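Local coordinates for LIP (Serratia marcescens, PDB 4A1R), which is a membrane-bound lipoprotein component of the Type VI secretion system, probably helping to tether its trans-envelope core to the outer membrane, as TssJ proteins do, at residues A[33-38]-A[79-84]; A[42-47]-A[93-98]; A[63-68]-A[86-91]; A[106-111]-A[133-138]. One frame throughout, in Å; residues are numbered along the deposited sequence. Where two conformers were deposited one is given.

Contact 1: residues A[33-38]-A[79-84]; sequences IRVLLL and KKLGGQ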
loop_
_atom_site.group_PDB
_atom_site.type_symbol
_atom_site.label_atom_id
_atom_site.label_comp_id
_atom_site.label_asym_id
_atom_site.label_seq_id
_atom_site.Cartn_x
_atom_site.Cartn_y
_atom_site.Cartn_z
ATOM N N ILE A 33 -5.986 3.178 6.012
ATOM C CA ILE A 33 -5.054 2.593 5.058
ATOM C C ILE A 33 -3.657 2.826 5.552
ATOM O O ILE A 33 -3.308 3.966 5.892
ATOM C CB ILE A 33 -5.197 3.223 3.658
ATOM C CG1 ILE A 33 -6.656 3.184 3.152
ATOM C CG2 ILE A 33 -4.223 2.570 2.667
ATOM C CD1 ILE A 33 -7.167 1.798 2.788
ATOM N N ARG A 34 -2.857 1.768 5.629
ATOM C CA ARG A 34 -1.434 1.958 5.917
ATOM C C ARG A 34 -0.570 1.614 4.715
ATOM O O ARG A 34 -0.889 0.715 3.952
ATOM C CB ARG A 34 -1.044 1.153 7.151
ATOM C CG ARG A 34 -1.870 1.525 8.391
ATOM C CD ARG A 34 -1.477 0.654 9.564
ATOM N NE ARG A 34 -0.070 0.825 9.907
ATOM C CZ ARG A 34 0.617 0.042 10.736
ATOM N NH1 ARG A 34 0.048 -1.013 11.311
ATOM N NH2 ARG A 34 1.896 0.307 10.978
ATOM N N VAL A 35 0.528 2.336 4.542
ATOM C CA VAL A 35 1.399 2.107 3.399
ATOM C C VAL A 35 2.765 1.943 3.997
ATOM O O VAL A 35 3.217 2.815 4.747
ATOM C CB VAL A 35 1.355 3.265 2.363
ATOM C CG1 VAL A 35 2.444 3.073 1.302
ATOM C CG2 VAL A 35 0.001 3.349 1.686
ATOM N N LEU A 36 3.403 0.804 3.712
ATOM C CA LEU A 36 4.669 0.496 4.318
ATOM C C LEU A 36 5.752 0.333 3.244
ATOM O O LEU A 36 5.561 -0.364 2.251
ATOM C CB LEU A 36 4.562 -0.784 5.177
ATOM C CG LEU A 36 3.686 -0.775 6.453
ATOM C CD1 LEU A 36 2.213 -0.623 6.150
ATOM C CD2 LEU A 36 3.866 -2.096 7.182
ATOM N N LEU A 37 6.901 0.970 3.456
ATOM C CA LEU A 37 8.026 0.731 2.588
ATOM C C LEU A 37 8.852 -0.434 3.140
ATOM O O LEU A 37 9.267 -0.432 4.317
ATOM C CB LEU A 37 8.863 2.015 2.470
ATOM C CG LEU A 37 9.955 1.988 1.416
ATOM C CD1 LEU A 37 9.332 2.134 0.029
ATOM C CD2 LEU A 37 10.925 3.128 1.697
ATOM N N LEU A 38 9.070 -1.437 2.292
ATOM C CA LEU A 38 9.623 -2.700 2.725
ATOM C C LEU A 38 10.869 -3.123 1.949
ATOM O O LEU A 38 10.919 -3.004 0.713
ATOM C CB LEU A 38 8.569 -3.830 2.596
ATOM C CG LEU A 38 7.221 -3.641 3.318
ATOM C CD1 LEU A 38 6.227 -4.693 2.806
ATOM C CD2 LEU A 38 7.326 -3.697 4.841
ATOM N N LYS A 79 -7.607 9.790 -4.051
ATOM C CA LYS A 79 -6.884 10.252 -2.887
ATOM C C LYS A 79 -5.467 9.714 -3.001
ATOM O O LYS A 79 -5.278 8.493 -3.125
ATOM C CB LYS A 79 -7.571 9.763 -1.612
ATOM C CG LYS A 79 -6.802 10.074 -0.339
ATOM C CD LYS A 79 -7.674 9.899 0.878
ATOM C CE LYS A 79 -7.822 11.229 1.611
ATOM N NZ LYS A 79 -8.820 11.174 2.707
ATOM N N LYS A 80 -4.484 10.627 -2.944
ATOM C CA LYS A 80 -3.093 10.293 -3.237
ATOM C C LYS A 80 -2.217 10.302 -1.994
ATOM O O LYS A 80 -2.244 11.250 -1.189
ATOM C CB LYS A 80 -2.505 11.271 -4.290
ATOM C CG LYS A 80 -1.056 10.947 -4.660
ATOM C CD LYS A 80 -0.562 11.760 -5.850
ATOM C CE LYS A 80 -1.260 11.374 -7.159
ATOM N NZ LYS A 80 -0.719 12.208 -8.295
ATOM N N LEU A 81 -1.426 9.256 -1.835
ATOM C CA LEU A 81 -0.420 9.243 -0.813
ATOM C C LEU A 81 0.878 8.780 -1.448
ATOM O O LEU A 81 0.910 7.776 -2.151
ATOM C CB LEU A 81 -0.800 8.305 0.342
ATOM C CG LEU A 81 0.092 8.386 1.596
ATOM C CD1 LEU A 81 -0.204 9.659 2.378
ATOM C CD2 LEU A 81 -0.087 7.161 2.480
ATOM N N GLY A 82 1.955 9.520 -1.206
ATOM C CA GLY A 82 3.251 9.129 -1.727
ATOM C C GLY A 82 4.379 9.482 -0.793
ATOM O O GLY A 82 4.165 10.140 0.233
ATOM N N GLY A 83 5.588 9.038 -1.139
ATOM C CA GLY A 83 6.752 9.350 -0.335
ATOM C C GLY A 83 8.010 9.035 -1.131
ATOM O O GLY A 83 7.931 8.686 -2.308
ATOM N N GLN A 84 9.145 9.136 -0.462
ATOM C CA GLN A 84 10.439 8.828 -1.064
ATOM C C GLN A 84 10.684 7.373 -0.892
ATOM O O GLN A 84 10.366 6.780 0.155
ATOM C CB GLN A 84 11.573 9.609 -0.380
ATOM C CG GLN A 84 11.543 11.089 -0.684
ATOM C CD GLN A 84 12.751 11.812 -0.128
ATOM O OE1 GLN A 84 13.257 12.739 -0.748
ATOM N NE2 GLN A 84 13.220 11.393 1.034
#
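Val35 and Leu81 meet between two facing sheets, their side chains sliding past one another in opposite directions so that branches touch flank to flank. CG2 of Val35 lies 3.9 Å from CD2 of Leu81, and the same leucine methyl comes within 4.2 Å of Val35 CB. A single branch of each residue therefore makes most of this apolar touch. In Leu81 the CG atom stands opposite the backbone nitrogen (chi1 -170°), a setting that extends the side chain from strand 79-84 to the other sheet. Further along, Leu37 meets backbone instead of a side chain: Leu37 CD2 rests 4.0 Å from the carbonyl oxygen of Gln84, while the side chain of Gln84 starts off away from segment 33-38. Between Leu81 and Gln84 come Gly82 and Gly83, and here the backbones stay well apart, with 9.2 Å separating Leu37 CA from Gly83 CA. No hydrogen bond links the two segments, which is what is expected of facing layers in a beta-sandwich. Strand 31-38 is an inner strand of its sheet, hydrogen-bonded to strands 64-72 and 91-96, whereas strand 79-84 is outermost in the other and pairs with strand 9-16. Leu81 also packs on Asp68 and Phe70 of strand 64-72, and Val35 on Ile92, while Arg34 and Leu36 turn to helix 49-60.

Contact 2: residues A[42-47]-A[93-98]; sequences AEFMDA and GVIAEY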
loop_
_atom_site.group_PDB
_atom_site.type_symbol
_atom_site.label_atom_id
_atom_site.label_comp_id
_atom_site.label_asym_id
_atom_site.label_seq_id
_atom_site.Cartn_x
_atom_site.Cartn_y
_atom_site.Cartn_z
ATOM N N ALA A 42 8.209 -10.837 2.880
ATOM C CA ALA A 42 7.973 -12.181 3.434
ATOM C C ALA A 42 7.290 -12.109 4.787
ATOM O O ALA A 42 6.235 -12.703 4.973
ATOM C CB ALA A 42 9.271 -12.968 3.542
ATOM N N GLU A 43 7.879 -11.346 5.707
ATOM C CA GLU A 43 7.344 -11.219 7.051
ATOM C C GLU A 43 6.014 -10.492 7.038
ATOM O O GLU A 43 5.121 -10.836 7.819
ATOM C CB GLU A 43 8.340 -10.523 7.970
ATOM C CG GLU A 43 9.381 -11.458 8.572
ATOM C CD GLU A 43 10.656 -10.727 8.935
ATOM O OE1 GLU A 43 11.258 -10.104 8.028
ATOM O OE2 GLU A 43 11.054 -10.769 10.121
ATOM N N PHE A 44 5.891 -9.508 6.136
ATOM C CA PHE A 44 4.653 -8.714 5.953
ATOM C C PHE A 44 3.460 -9.561 5.514
ATOM O O PHE A 44 2.345 -9.396 6.011
ATOM C CB PHE A 44 4.912 -7.589 4.934
ATOM C CG PHE A 44 3.691 -6.772 4.578
ATOM C CD1 PHE A 44 3.209 -5.795 5.453
ATOM C CD2 PHE A 44 3.050 -6.945 3.352
ATOM C CE1 PHE A 44 2.106 -5.028 5.118
ATOM C CE2 PHE A 44 1.942 -6.183 3.022
ATOM C CZ PHE A 44 1.471 -5.223 3.903
ATOM N N MET A 45 3.692 -10.460 4.563
ATOM C CA MET A 45 2.630 -11.295 4.034
ATOM C C MET A 45 2.290 -12.421 5.004
ATOM O O MET A 45 1.208 -12.990 4.938
ATOM C CB MET A 45 3.003 -11.852 2.647
ATOM C CG MET A 45 3.046 -10.768 1.571
ATOM S SD MET A 45 1.558 -9.742 1.469
ATOM C CE MET A 45 0.402 -10.910 0.757
ATOM N N ASP A 46 3.197 -12.697 5.923
ATOM C CA ASP A 46 3.011 -13.793 6.890
ATOM C C ASP A 46 2.478 -13.317 8.257
ATOM O O ASP A 46 1.857 -14.075 8.993
ATOM C CB ASP A 46 4.332 -14.536 7.075
ATOM C CG ASP A 46 4.174 -15.814 7.888
ATOM O OD1 ASP A 46 3.302 -16.651 7.537
ATOM O OD2 ASP A 46 4.903 -15.957 8.893
ATOM N N ALA A 47 2.734 -12.067 8.601
ATOM C CA ALA A 47 2.354 -11.561 9.932
ATOM C C ALA A 47 0.828 -11.590 10.147
ATOM O O ALA A 47 0.045 -11.467 9.174
ATOM C CB ALA A 47 2.899 -10.159 10.126
ATOM N N GLY A 93 3.964 -2.322 0.846
ATOM C CA GLY A 93 2.862 -3.090 1.466
ATOM C C GLY A 93 1.688 -2.157 1.746
ATOM O O GLY A 93 1.882 -1.008 2.155
ATOM N N VAL A 94 0.464 -2.619 1.523
ATOM C CA VAL A 94 -0.702 -1.769 1.783
ATOM C C VAL A 94 -1.623 -2.611 2.662
ATOM O O VAL A 94 -1.834 -3.809 2.374
ATOM C CB VAL A 94 -1.437 -1.303 0.499
ATOM C CG1 VAL A 94 -2.526 -0.281 0.833
ATOM C CG2 VAL A 94 -0.468 -0.710 -0.518
ATOM N N ILE A 95 -2.113 -2.003 3.745
ATOM C CA ILE A 95 -3.027 -2.638 4.715
ATOM C C ILE A 95 -4.303 -1.787 4.762
ATOM O O ILE A 95 -4.237 -0.554 4.803
ATOM C CB ILE A 95 -2.401 -2.678 6.155
ATOM C CG1 ILE A 95 -1.119 -3.505 6.177
ATOM C CG2 ILE A 95 -3.398 -3.239 7.199
ATOM C CD1 ILE A 95 -0.329 -3.442 7.468
ATOM N N ALA A 96 -5.470 -2.423 4.748
ATOM C CA ALA A 96 -6.750 -1.689 4.862
ATOM C C ALA A 96 -7.425 -2.291 6.099
ATOM O O ALA A 96 -7.674 -3.490 6.118
ATOM C CB ALA A 96 -7.631 -1.961 3.661
ATOM N N GLU A 97 -7.696 -1.484 7.115
ATOM C CA GLU A 97 -8.205 -2.039 8.403
ATOM C C GLU A 97 -9.749 -2.148 8.363
ATOM O O GLU A 97 -10.479 -1.374 9.014
ATOM C CB GLU A 97 -7.713 -1.193 9.585
ATOM C CG GLU A 97 -6.175 -1.074 9.640
ATOM C CD GLU A 97 -5.608 -0.532 10.961
ATOM O OE1 GLU A 97 -6.389 -0.103 11.824
ATOM O OE2 GLU A 97 -4.358 -0.545 11.117
ATOM N N TYR A 98 -10.247 -3.068 7.537
ATOM C CA TYR A 98 -11.685 -3.347 7.480
ATOM C C TYR A 98 -12.204 -3.742 8.875
ATOM O O TYR A 98 -11.530 -4.484 9.592
ATOM C CB TYR A 98 -11.965 -4.531 6.544
ATOM C CG TYR A 98 -11.774 -4.210 5.067
ATOM C CD1 TYR A 98 -12.822 -3.678 4.308
ATOM C CD2 TYR A 98 -10.548 -4.428 4.450
ATOM C CE1 TYR A 98 -12.656 -3.403 2.965
ATOM C CE2 TYR A 98 -10.368 -4.133 3.109
ATOM C CZ TYR A 98 -11.422 -3.609 2.372
ATOM O OH TYR A 98 -11.247 -3.314 1.025
#
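Phe44 supplies most of the surface buried here, driving its ring from helix 42-46 onto the start of segment 93-98. With chi1 of Phe44 at 175°, CG lies opposite the backbone nitrogen and the ring projects from the helix toward strand 93-96. Phe44 CZ reaches Gly93 CA at 3.5 Å, with CE2 of the same ring almost as near; a glycine at this position lets the CZ end of the ring come close to the backbone. Val94 N is 3.7 Å from Phe44 CZ, at an oblique position to the ring, whereas Val94 O lies at the ring edge and in its plane. This is helix-on-sheet packing: the short helix, together with helix 49-60, packs on the face of the antiparallel sheet that looks away from the sandwich interior, its axis 10.1 Å from that of strand 93-96 and inclined to it by 17°. Ile95 CG1 meets the ring edge near its plane, 3.7 Å from Phe44 CE1, with CD1 just as near to that atom. Val94 points the other way, onto Ile108. Leu38 and Leu60 also touch the aromatic side chain, while the carbonyl oxygens of Phe44 and Ala47 both accept hydrogen bonds from Arg107 NH1.

Contact 3: residues A[63-68]-A[86-91]; sequences SLLDSD and ALDARY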
loop_
_atom_site.group_PDB
_atom_site.type_symbol
_atom_site.label_atom_id
_atom_site.label_comp_id
_atom_site.label_asym_id
_atom_site.label_seq_id
_atom_site.Cartn_x
_atom_site.Cartn_y
_atom_site.Cartn_z
ATOM N N SER A 63 12.984 -5.496 7.928
ATOM C CA SER A 63 12.251 -5.458 6.673
ATOM C C SER A 63 11.430 -4.175 6.502
ATOM O O SER A 63 11.117 -3.805 5.384
ATOM C CB SER A 63 11.414 -6.722 6.417
ATOM O OG SER A 63 10.165 -6.681 7.097
ATOM N N LEU A 64 11.158 -3.474 7.597
ATOM C CA LEU A 64 10.371 -2.256 7.514
ATOM C C LEU A 64 11.243 -0.996 7.426
ATOM O O LEU A 64 11.928 -0.613 8.371
ATOM C CB LEU A 64 9.356 -2.176 8.659
ATOM C CG LEU A 64 8.497 -0.901 8.760
ATOM C CD1 LEU A 64 7.514 -0.750 7.612
ATOM C CD2 LEU A 64 7.805 -0.785 10.117
ATOM N N LEU A 65 11.183 -0.363 6.268
ATOM C CA LEU A 65 11.904 0.870 6.033
ATOM C C LEU A 65 11.131 2.086 6.486
ATOM O O LEU A 65 11.679 2.957 7.150
ATOM C CB LEU A 65 12.252 1.000 4.550
ATOM C CG LEU A 65 13.171 -0.090 3.994
ATOM C CD1 LEU A 65 13.622 0.269 2.586
ATOM C CD2 LEU A 65 14.363 -0.324 4.916
ATOM N N ASP A 66 9.857 2.163 6.123
ATOM C CA ASP A 66 9.099 3.396 6.361
ATOM C C ASP A 66 7.614 3.037 6.430
ATOM O O ASP A 66 7.233 2.045 5.845
ATOM C CB ASP A 66 9.324 4.347 5.174
ATOM C CG ASP A 66 9.182 5.797 5.551
ATOM O OD1 ASP A 66 8.925 6.087 6.742
ATOM O OD2 ASP A 66 9.329 6.651 4.650
ATOM N N SER A 67 6.798 3.833 7.137
ATOM C CA SER A 67 5.321 3.660 7.068
ATOM C C SER A 67 4.510 4.951 7.199
ATOM O O SER A 67 4.928 5.915 7.844
ATOM C CB SER A 67 4.833 2.618 8.067
ATOM O OG SER A 67 5.120 3.065 9.354
ATOM N N ASP A 68 3.345 4.966 6.565
ATOM C CA ASP A 68 2.471 6.136 6.592
ATOM C C ASP A 68 1.039 5.634 6.582
ATOM O O ASP A 68 0.805 4.412 6.455
ATOM C CB ASP A 68 2.783 7.119 5.456
ATOM C CG ASP A 68 2.344 8.584 5.762
ATOM O OD1 ASP A 68 1.905 8.930 6.901
ATOM O OD2 ASP A 68 2.442 9.413 4.839
ATOM N N ALA A 86 13.623 4.176 -1.238
ATOM C CA ALA A 86 14.966 4.078 -0.694
ATOM C C ALA A 86 15.696 3.080 -1.553
ATOM O O ALA A 86 15.059 2.330 -2.304
ATOM C CB ALA A 86 14.940 3.638 0.755
ATOM N N LEU A 87 17.024 3.077 -1.468
ATOM C CA LEU A 87 17.820 2.270 -2.376
ATOM C C LEU A 87 17.410 0.811 -2.279
ATOM O O LEU A 87 17.184 0.151 -3.296
ATOM C CB LEU A 87 19.317 2.431 -2.092
ATOM C CG LEU A 87 20.269 2.219 -3.282
ATOM C CD1 LEU A 87 20.253 0.799 -3.842
ATOM C CD2 LEU A 87 20.017 3.229 -4.399
ATOM N N ASP A 88 17.299 0.324 -1.047
ATOM C CA ASP A 88 16.999 -1.084 -0.796
ATOM C C ASP A 88 15.516 -1.387 -0.609
ATOM O O ASP A 88 15.154 -2.456 -0.127
ATOM C CB ASP A 88 17.808 -1.629 0.381
ATOM C CG ASP A 88 17.983 -0.629 1.491
ATOM O OD1 ASP A 88 17.240 0.379 1.537
ATOM O OD2 ASP A 88 18.889 -0.859 2.318
ATOM N N ALA A 89 14.660 -0.466 -1.030
ATOM C CA ALA A 89 13.237 -0.729 -1.008
ATOM C C ALA A 89 12.887 -1.683 -2.145
ATOM O O ALA A 89 13.236 -1.426 -3.282
ATOM C CB ALA A 89 12.479 0.563 -1.139
ATOM N N ARG A 90 12.197 -2.779 -1.839
ATOM C CA ARG A 90 11.782 -3.747 -2.875
ATOM C C ARG A 90 10.258 -3.931 -3.003
ATOM O O ARG A 90 9.748 -4.443 -4.017
ATOM C CB ARG A 90 12.474 -5.097 -2.648
ATOM C CG ARG A 90 13.994 -5.051 -2.769
ATOM C CD ARG A 90 14.429 -4.579 -4.152
ATOM N NE ARG A 90 15.888 -4.540 -4.298
ATOM C CZ ARG A 90 16.667 -3.500 -3.988
ATOM N NH1 ARG A 90 16.152 -2.376 -3.509
ATOM N NH2 ARG A 90 17.980 -3.582 -4.155
ATOM N N TYR A 91 9.524 -3.536 -1.977
ATOM C CA TYR A 91 8.053 -3.696 -2.002
ATOM C C TYR A 91 7.364 -2.528 -1.297
ATOM O O TYR A 91 7.921 -1.975 -0.367
ATOM C CB TYR A 91 7.654 -4.994 -1.290
ATOM C CG TYR A 91 8.099 -6.285 -1.983
ATOM C CD1 TYR A 91 7.329 -6.851 -2.999
ATOM C CD2 TYR A 91 9.272 -6.942 -1.600
ATOM C CE1 TYR A 91 7.732 -8.018 -3.636
ATOM C CE2 TYR A 91 9.677 -8.114 -2.221
ATOM C CZ TYR A 91 8.905 -8.641 -3.239
ATOM O OH TYR A 91 9.287 -9.806 -3.866
#
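The carboxylate of Asp88 borders the methyl end of Leu65, with Asp88 OD1 3.8 Å from Leu65 CD1, while OD2 forms a salt bridge with Arg39. The second flat group, the guanidinium of Arg90, has the carbonyl carbon of Leu87 at its edge, in plane. NH1 of Arg90 donates to Leu87 O at 2.7 Å, on a lone pair in the carbonyl plane, and to Ala89 O at 3.1 Å, where the donor stands above the carbonyl plane. Both acceptors lie close to the guanidinium plane, so the bonds should fix its rotation. They brace a type I turn from Ala86 to Ala89, closed by the backbone bond from Ala89 N to Ala86 O. Leu65, its CG opposite the carbonyl carbon (chi1 -62°), runs on extended (chi2 -171°) to this turn: Leu65 CD1 sits 3.7 Å from Ala89 CA, 3.9 Å from Ala89 CB and 4.1 Å from Ala86 CB. Leu65 and Asp66 both face Leu37, a classic beta bulge. One methyl group makes the crossing without a hydrogen bond; the polar groups are engaged within the turn and by Arg39, so apolar packing is what joins it to strand 64-72.

Contact 4: residues A[106-111]-A[133-138]; sequences WRISLP and AHIVAG
Segments 106-111 and 133-138 run in opposite senses in two facing sheets, with Ile108 CA 9.8 Å from Ile135 CA and Leu110 CA 9.1 Å from Ala133 CA, too far apart for backbone pairing. The distance is bridged by aliphatic side chains: Ile108 and Leu110 each reach toward Ile135, tip to tip. CD1 of Ile135 is the common meeting point: it lies 3.8 Å from Ile108 CD1 and 4.1 Å from Leu110 CD1, so two inward residues with Ser109 between them converge on a single methyl of the other strand. A second branch joins in where Ile135 CG2 approaches Ile108 CD1 at 4.2 Å. Ile108 holds CG1 in the crowded position between its backbone nitrogen and carbonyl carbon (chi1 66°), and from there the chain runs out fully extended (chi2 180°) to present CD1 to Ile135. Such end-on aliphatic contacts, without any hydrogen bond, make up the interior of a beta-sandwich. At the start of strand 107-111 and on its outer side, CH2 of Trp106 lies over the centre of the Arg107 guanidinium, 3.4 Å above its plane. Strand 107-111 is outermost in its sheet and bonds to strand 91-96, while strand 130-138 lies between strands 9-16 and 141-144. Leu142 touches both Ile108 and Ile135, with Phe14 and Pro144 also against Ile135, and Leu12 against Leu110.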
loop_
_atom_site.group_PDB
_atom_site.type_symbol
_atom_site.label_atom_id
_atom_site.label_comp_id
_atom_site.label_asym_id
_atom_site.label_seq_id
_atom_site.Cartn_x
_atom_site.Cartn_y
_atom_site.Cartn_z
ATOM N N TRP A 106 -7.253 -7.680 2.932
ATOM C CA TRP A 106 -6.914 -6.513 3.760
ATOM C C TRP A 106 -5.464 -6.128 3.653
ATOM O O TRP A 106 -5.043 -5.104 4.214
ATOM C CB TRP A 106 -7.288 -6.759 5.234
ATOM C CG TRP A 106 -6.738 -8.017 5.870
ATOM C CD1 TRP A 106 -7.424 -9.225 6.048
ATOM C CD2 TRP A 106 -5.418 -8.237 6.496
ATOM N NE1 TRP A 106 -6.650 -10.130 6.702
ATOM C CE2 TRP A 106 -5.431 -9.614 6.991
ATOM C CE3 TRP A 106 -4.271 -7.449 6.706
ATOM C CZ2 TRP A 106 -4.338 -10.172 7.647
ATOM C CZ3 TRP A 106 -3.170 -8.033 7.355
ATOM C CH2 TRP A 106 -3.198 -9.362 7.805
ATOM N N ARG A 107 -4.669 -6.962 2.990
ATOM C CA ARG A 107 -3.231 -6.638 2.729
ATOM C C ARG A 107 -2.833 -6.968 1.287
ATOM O O ARG A 107 -3.234 -8.028 0.736
ATOM C CB ARG A 107 -2.362 -7.399 3.726
ATOM C CG ARG A 107 -1.060 -7.996 3.242
ATOM C CD ARG A 107 -0.444 -8.917 4.306
ATOM N NE ARG A 107 -1.221 -10.142 4.541
ATOM C CZ ARG A 107 -1.064 -10.953 5.586
ATOM N NH1 ARG A 107 -0.126 -10.710 6.511
ATOM N NH2 ARG A 107 -1.849 -12.022 5.708
ATOM N N ILE A 108 -2.064 -6.067 0.666
ATOM C CA ILE A 108 -1.420 -6.376 -0.620
ATOM C C ILE A 108 0.040 -5.916 -0.588
ATOM O O ILE A 108 0.402 -4.979 0.140
ATOM C CB ILE A 108 -2.150 -5.775 -1.857
ATOM C CG1 ILE A 108 -2.089 -4.229 -1.869
ATOM C CG2 ILE A 108 -3.557 -6.355 -2.067
ATOM C CD1 ILE A 108 -2.771 -3.555 -3.049
ATOM N N SER A 109 0.874 -6.607 -1.351
ATOM C CA SER A 109 2.282 -6.253 -1.543
ATOM C C SER A 109 2.506 -5.932 -3.011
ATOM O O SER A 109 2.143 -6.721 -3.890
ATOM C CB SER A 109 3.162 -7.426 -1.162
ATOM O OG SER A 109 4.527 -7.042 -1.218
ATOM N N LEU A 110 3.092 -4.775 -3.287
ATOM C CA LEU A 110 3.410 -4.392 -4.653
ATOM C C LEU A 110 4.930 -4.361 -4.843
ATOM O O LEU A 110 5.619 -3.573 -4.177
ATOM C CB LEU A 110 2.828 -3.019 -4.958
ATOM C CG LEU A 110 1.332 -2.821 -4.727
ATOM C CD1 LEU A 110 1.060 -1.324 -4.751
ATOM C CD2 LEU A 110 0.453 -3.567 -5.738
ATOM N N PRO A 111 5.464 -5.211 -5.750
ATOM C CA PRO A 111 6.896 -5.204 -6.018
ATOM C C PRO A 111 7.308 -3.924 -6.720
ATOM O O PRO A 111 6.661 -3.501 -7.687
ATOM C CB PRO A 111 7.097 -6.409 -6.968
ATOM C CG PRO A 111 5.844 -7.217 -6.856
ATOM C CD PRO A 111 4.768 -6.205 -6.587
ATOM N N ALA A 133 0.920 3.956 -8.871
ATOM C CA ALA A 133 -0.047 2.862 -8.967
ATOM C C ALA A 133 -1.432 3.312 -8.459
ATOM O O ALA A 133 -1.555 4.318 -7.741
ATOM C CB ALA A 133 0.471 1.622 -8.236
ATOM N N HIS A 134 -2.470 2.610 -8.900
ATOM C CA HIS A 134 -3.838 2.916 -8.534
ATOM C C HIS A 134 -4.425 1.717 -7.827
ATOM O O HIS A 134 -4.340 0.584 -8.334
ATOM C CB HIS A 134 -4.656 3.253 -9.793
ATOM C CG HIS A 134 -4.258 4.563 -10.467
ATOM N ND1 HIS A 134 -5.151 5.517 -10.775
ATOM C CD2 HIS A 134 -3.016 5.043 -10.881
ATOM C CE1 HIS A 134 -4.521 6.557 -11.354
ATOM N NE2 HIS A 134 -3.214 6.264 -11.414
ATOM N N ILE A 135 -5.007 1.963 -6.656
ATOM C CA ILE A 135 -5.556 0.916 -5.778
ATOM C C ILE A 135 -7.017 1.232 -5.491
ATOM O O ILE A 135 -7.402 2.401 -5.281
ATOM C CB ILE A 135 -4.789 0.807 -4.425
ATOM C CG1 ILE A 135 -3.282 0.637 -4.636
ATOM C CG2 ILE A 135 -5.336 -0.317 -3.531
ATOM C CD1 ILE A 135 -2.882 -0.602 -5.420
ATOM N N VAL A 136 -7.851 0.200 -5.481
ATOM C CA VAL A 136 -9.219 0.385 -5.014
ATOM C C VAL A 136 -9.417 -0.368 -3.686
ATOM O O VAL A 136 -9.064 -1.555 -3.571
ATOM C CB VAL A 136 -10.258 -0.105 -6.037
ATOM C CG1 VAL A 136 -11.670 0.130 -5.498
ATOM C CG2 VAL A 136 -10.068 0.614 -7.372
ATOM N N ALA A 137 -9.942 0.334 -2.681
ATOM C CA ALA A 137 -10.468 -0.328 -1.463
ATOM C C ALA A 137 -11.924 -0.722 -1.753
ATOM O O ALA A 137 -12.845 0.093 -1.696
ATOM C CB ALA A 137 -10.378 0.600 -0.257
ATOM N N GLY A 138 -12.112 -1.986 -2.115
ATOM C CA GLY A 138 -13.419 -2.448 -2.515
ATOM C C GLY A 138 -14.072 -3.193 -1.367
ATOM O O GLY A 138 -13.437 -3.488 -0.339
#

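Overall arrangement
Contacts 1 and 4 join the same two sheets through different strands; both use aliphatic groups and are central, lying nearest the middle of the chain, although each is only partly buried. Contact 2 involves the other face of the antiparallel sheet, where a helix replaces a second sheet and an aromatic ring meets backbone; all its touching residues are buried. Contact 3 is peripheral, farthest from the centre and partly buried, and mixes apolar packing with charged groups that are satisfied within the loop or by a nearby arginine. Strand 31-38 ties contact 1 to contacts 2 and 3 by backbone bonds to strands 91-96 and 64-72, and Val94 pairs with Ile108 between contacts 2 and 4.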